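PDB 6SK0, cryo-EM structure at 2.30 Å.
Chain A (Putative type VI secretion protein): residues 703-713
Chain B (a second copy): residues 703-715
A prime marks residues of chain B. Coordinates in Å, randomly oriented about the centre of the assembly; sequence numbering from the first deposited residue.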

# COMPACT_ATOMS: atom_id res chain seq x y z
N SER A 703 -3.93 29.16 -1.92
CA SER A 703 -5.31 29.56 -1.75
C SER A 703 -5.95 28.68 -0.69
O SER A 703 -5.87 27.45 -0.76
N MET A 704 -6.54 29.31 0.31
CA MET A 704 -7.23 28.61 1.38
C MET A 704 -8.62 29.21 1.48
O MET A 704 -8.77 30.40 1.77
N SER A 705 -9.63 28.41 1.22
CA SER A 705 -10.98 28.93 1.16
C SER A 705 -11.95 27.97 1.83
O SER A 705 -11.72 26.76 1.89
N SER A 706 -13.03 28.54 2.33
CA SER A 706 -14.18 27.78 2.77
C SER A 706 -15.42 28.45 2.21
O SER A 706 -15.43 29.66 1.96
N GLN A 707 -16.44 27.65 1.96
CA GLN A 707 -17.74 28.22 1.63
C GLN A 707 -18.36 28.87 2.86
O GLN A 707 -18.88 29.98 2.80
N GLN A 708 -18.30 28.18 3.99
CA GLN A 708 -18.82 28.67 5.25
C GLN A 708 -17.69 29.37 6.01
O GLN A 708 -16.70 29.80 5.42
N ASN A 709 -17.85 29.53 7.32
CA ASN A 709 -16.92 30.33 8.11
C ASN A 709 -15.50 29.79 8.07
O ASN A 709 -15.26 28.58 8.15
N LEU A 710 -14.56 30.70 7.95
CA LEU A 710 -13.14 30.41 8.01
C LEU A 710 -12.57 31.03 9.27
O LEU A 710 -12.64 32.24 9.45
N ASP A 711 -12.00 30.20 10.14
CA ASP A 711 -11.43 30.66 11.39
C ASP A 711 -9.94 30.35 11.41
O ASP A 711 -9.53 29.21 11.15
N ILE A 712 -9.14 31.37 11.69
CA ILE A 712 -7.71 31.25 11.87
C ILE A 712 -7.40 31.74 13.27
O ILE A 712 -7.74 32.87 13.63
N GLN A 713 -6.77 30.89 14.07
CA GLN A 713 -6.61 31.20 15.48
C GLN A 713 -5.28 30.70 16.01
O GLN A 713 -4.88 29.57 15.74
N SER B 703 2.68 27.50 10.30
CA SER B 703 3.17 28.44 9.30
C SER B 703 2.55 28.08 7.96
O SER B 703 2.61 26.93 7.53
N MET B 704 1.92 29.06 7.33
CA MET B 704 1.32 28.90 6.02
C MET B 704 1.86 30.00 5.14
O MET B 704 1.64 31.19 5.41
N SER B 705 2.60 29.63 4.10
CA SER B 705 3.26 30.62 3.28
C SER B 705 3.15 30.26 1.82
O SER B 705 3.03 29.09 1.45
N SER B 706 3.20 31.28 0.99
CA SER B 706 3.37 31.13 -0.44
C SER B 706 4.42 32.12 -0.88
O SER B 706 4.61 33.17 -0.27
N GLN B 707 5.14 31.76 -1.94
CA GLN B 707 6.02 32.72 -2.57
C GLN B 707 5.21 33.77 -3.32
O GLN B 707 5.48 34.97 -3.22
N GLN B 708 4.21 33.33 -4.06
CA GLN B 708 3.32 34.20 -4.80
C GLN B 708 2.10 34.52 -3.94
O GLN B 708 2.15 34.42 -2.71
N ASN B 709 1.01 34.97 -4.56
CA ASN B 709 -0.14 35.46 -3.82
C ASN B 709 -0.75 34.41 -2.92
O ASN B 709 -0.91 33.24 -3.28
N LEU B 710 -1.12 34.84 -1.72
CA LEU B 710 -1.82 34.02 -0.75
C LEU B 710 -3.22 34.58 -0.58
O LEU B 710 -3.39 35.74 -0.19
N ASP B 711 -4.23 33.77 -0.87
CA ASP B 711 -5.62 34.18 -0.76
C ASP B 711 -6.32 33.32 0.28
O ASP B 711 -6.26 32.08 0.23
N ILE B 712 -6.97 33.97 1.23
CA ILE B 712 -7.80 33.34 2.23
C ILE B 712 -9.20 33.91 2.08
O ILE B 712 -9.39 35.12 2.15
N GLN B 713 -10.17 33.04 1.87
CA GLN B 713 -11.50 33.50 1.52
C GLN B 713 -12.57 32.62 2.13
O GLN B 713 -12.49 31.40 2.08
N SER B 714 -13.58 33.26 2.69
CA SER B 714 -14.85 32.60 2.97
C SER B 714 -15.84 33.13 1.93
O SER B 714 -16.15 34.32 1.91
N SER B 715 -16.31 32.24 1.06
CA SER B 715 -17.13 32.68 -0.07
C SER B 715 -18.55 33.03 0.35
O SER B 715 -19.21 33.82 -0.32

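Strand 703-706 of chain A pairs in parallel with strand 710-714 of chain B, with Ser703 beside Asp711′ and Ser706 beside Ser714′, and an apolar cluster closes over one face of this strand pair. The backbone ladder runs from Met704 N to Asp711′ O (2.8 Å), Gln713′ N to Met704 O (3.0 Å), Ser706 N to Gln713′ O (2.9 Å) and Ser715′ N to Ser706 O (2.9 Å). Side chains alternate: Ser703 and Ser705 (t and p) share a face with Asp711′ (m) and Gln713′ (t, t), partly exposed, whereas Met704, Ser706, Ile712′ and Ser714′ lie buried on the other. There Met704, in the t, t, m rotamer, meets Met704′ in the same rotamer, CE to CE at 3.5 Å. Leu710 (t, t) points toward chain B and sets CD2 3.6 Å from Ile712′ CG2; the two isoleucines, both m, t, meet through Ile712 CD1 and Ile712′ CD1 at 3.8 Å. Polar contacts take over at the turn. Ser714′ (t) donates from OG to Gln708 O at 2.6 Å, and the same carbonyl accepts a very short bond from Ser706 OG (p, 2.4 Å), so one oxygen joins the turn to both strands. Gln707 points away overall, yet its CB lies 3.8 Å from Ser715′ OG; its OE1 accepts Gln708 NE2 at 2.9 Å within chain A.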

# COMPACT_ATOMS: atom_id res chain seq x y z
CB SER A 703 -6.07 29.47 -3.07
OG SER A 703 -7.46 29.57 -2.87
CB MET A 704 -6.47 28.73 2.70
CG MET A 704 -7.32 28.49 3.91
SD MET A 704 -6.32 28.30 5.39
CE MET A 704 -6.00 26.57 5.28
CB SER A 705 -11.43 29.21 -0.28
OG SER A 705 -11.47 28.03 -1.04
CB SER A 706 -14.26 27.69 4.30
OG SER A 706 -14.50 28.95 4.88
CB GLN A 707 -18.64 27.13 1.06
CG GLN A 707 -20.02 27.61 0.70
CD GLN A 707 -20.98 26.47 0.49
OE1 GLN A 707 -21.50 25.89 1.43
NE2 GLN A 707 -21.20 26.13 -0.77
CB GLN A 708 -19.47 27.52 6.01
CG GLN A 708 -20.65 26.91 5.29
CD GLN A 708 -21.63 27.95 4.78
OE1 GLN A 708 -22.11 28.78 5.54
NE2 GLN A 708 -21.92 27.91 3.50
CB ASN A 709 -17.41 30.41 9.55
CG ASN A 709 -18.74 31.10 9.66
OD1 ASN A 709 -19.16 31.81 8.76
ND2 ASN A 709 -19.43 30.87 10.76
CB LEU A 710 -12.43 30.95 6.77
CG LEU A 710 -11.09 30.33 6.41
CD1 LEU A 710 -10.86 30.38 4.91
CD2 LEU A 710 -9.99 31.04 7.16
CB ASP A 711 -12.14 30.02 12.59
CG ASP A 711 -13.61 30.37 12.63
OD1 ASP A 711 -13.97 31.51 12.27
OD2 ASP A 711 -14.42 29.50 13.02
CB ILE A 712 -6.93 32.06 10.83
CG1 ILE A 712 -7.21 31.54 9.43
CG2 ILE A 712 -5.46 32.04 11.15
CD1 ILE A 712 -6.77 32.45 8.35
CB GLN A 713 -7.76 30.59 16.29
CG GLN A 713 -7.50 30.56 17.76
CD GLN A 713 -8.76 30.41 18.57
OE1 GLN A 713 -9.83 30.15 18.02
NE2 GLN A 713 -8.65 30.58 19.88
CB SER B 703 4.69 28.42 9.23
OG SER B 703 5.15 29.09 8.09
CB MET B 704 -0.20 28.94 6.10
CG MET B 704 -0.87 29.27 4.80
SD MET B 704 -2.64 28.97 4.87
CE MET B 704 -2.64 27.26 4.42
CB SER B 705 4.73 30.79 3.67
OG SER B 705 5.46 29.60 3.47
CB SER B 706 2.06 31.35 -1.21
OG SER B 706 1.62 32.68 -1.10
CB GLN B 707 6.98 32.00 -3.51
CG GLN B 707 7.93 32.91 -4.24
CD GLN B 707 8.60 32.21 -5.39
OE1 GLN B 707 8.03 32.07 -6.47
NE2 GLN B 707 9.83 31.77 -5.18
CB GLN B 708 2.99 33.55 -6.14
CG GLN B 708 4.19 33.34 -7.03
CD GLN B 708 5.07 34.57 -7.14
OE1 GLN B 708 4.60 35.65 -7.49
NE2 GLN B 708 6.34 34.42 -6.83
CB ASN B 709 -1.19 35.98 -4.80
CG ASN B 709 -0.68 37.14 -5.61
OD1 ASN B 709 0.29 37.79 -5.23
ND2 ASN B 709 -1.33 37.41 -6.72
CB LEU B 710 -1.08 34.01 0.57
CG LEU B 710 -1.37 32.86 1.52
CD1 LEU B 710 -0.15 32.55 2.38
CD2 LEU B 710 -2.56 33.20 2.38
CB ASP B 711 -6.32 34.10 -2.11
CG ASP B 711 -5.69 35.00 -3.15
OD1 ASP B 711 -5.23 36.11 -2.79
OD2 ASP B 711 -5.62 34.60 -4.33
CB ILE B 712 -7.27 33.58 3.65
CG1 ILE B 712 -5.88 32.96 3.81
CG2 ILE B 712 -8.24 33.03 4.67
CD1 ILE B 712 -5.16 33.42 5.02
CB GLN B 713 -11.66 33.55 0.00
CG GLN B 713 -13.08 33.68 -0.45
CD GLN B 713 -13.20 34.18 -1.86
OE1 GLN B 713 -12.21 34.28 -2.58
NE2 GLN B 713 -14.41 34.53 -2.27
CB SER B 714 -15.33 32.87 4.39
OG SER B 714 -16.60 32.31 4.58
CB SER B 715 -17.16 31.60 -1.15
OG SER B 715 -17.83 30.44 -0.69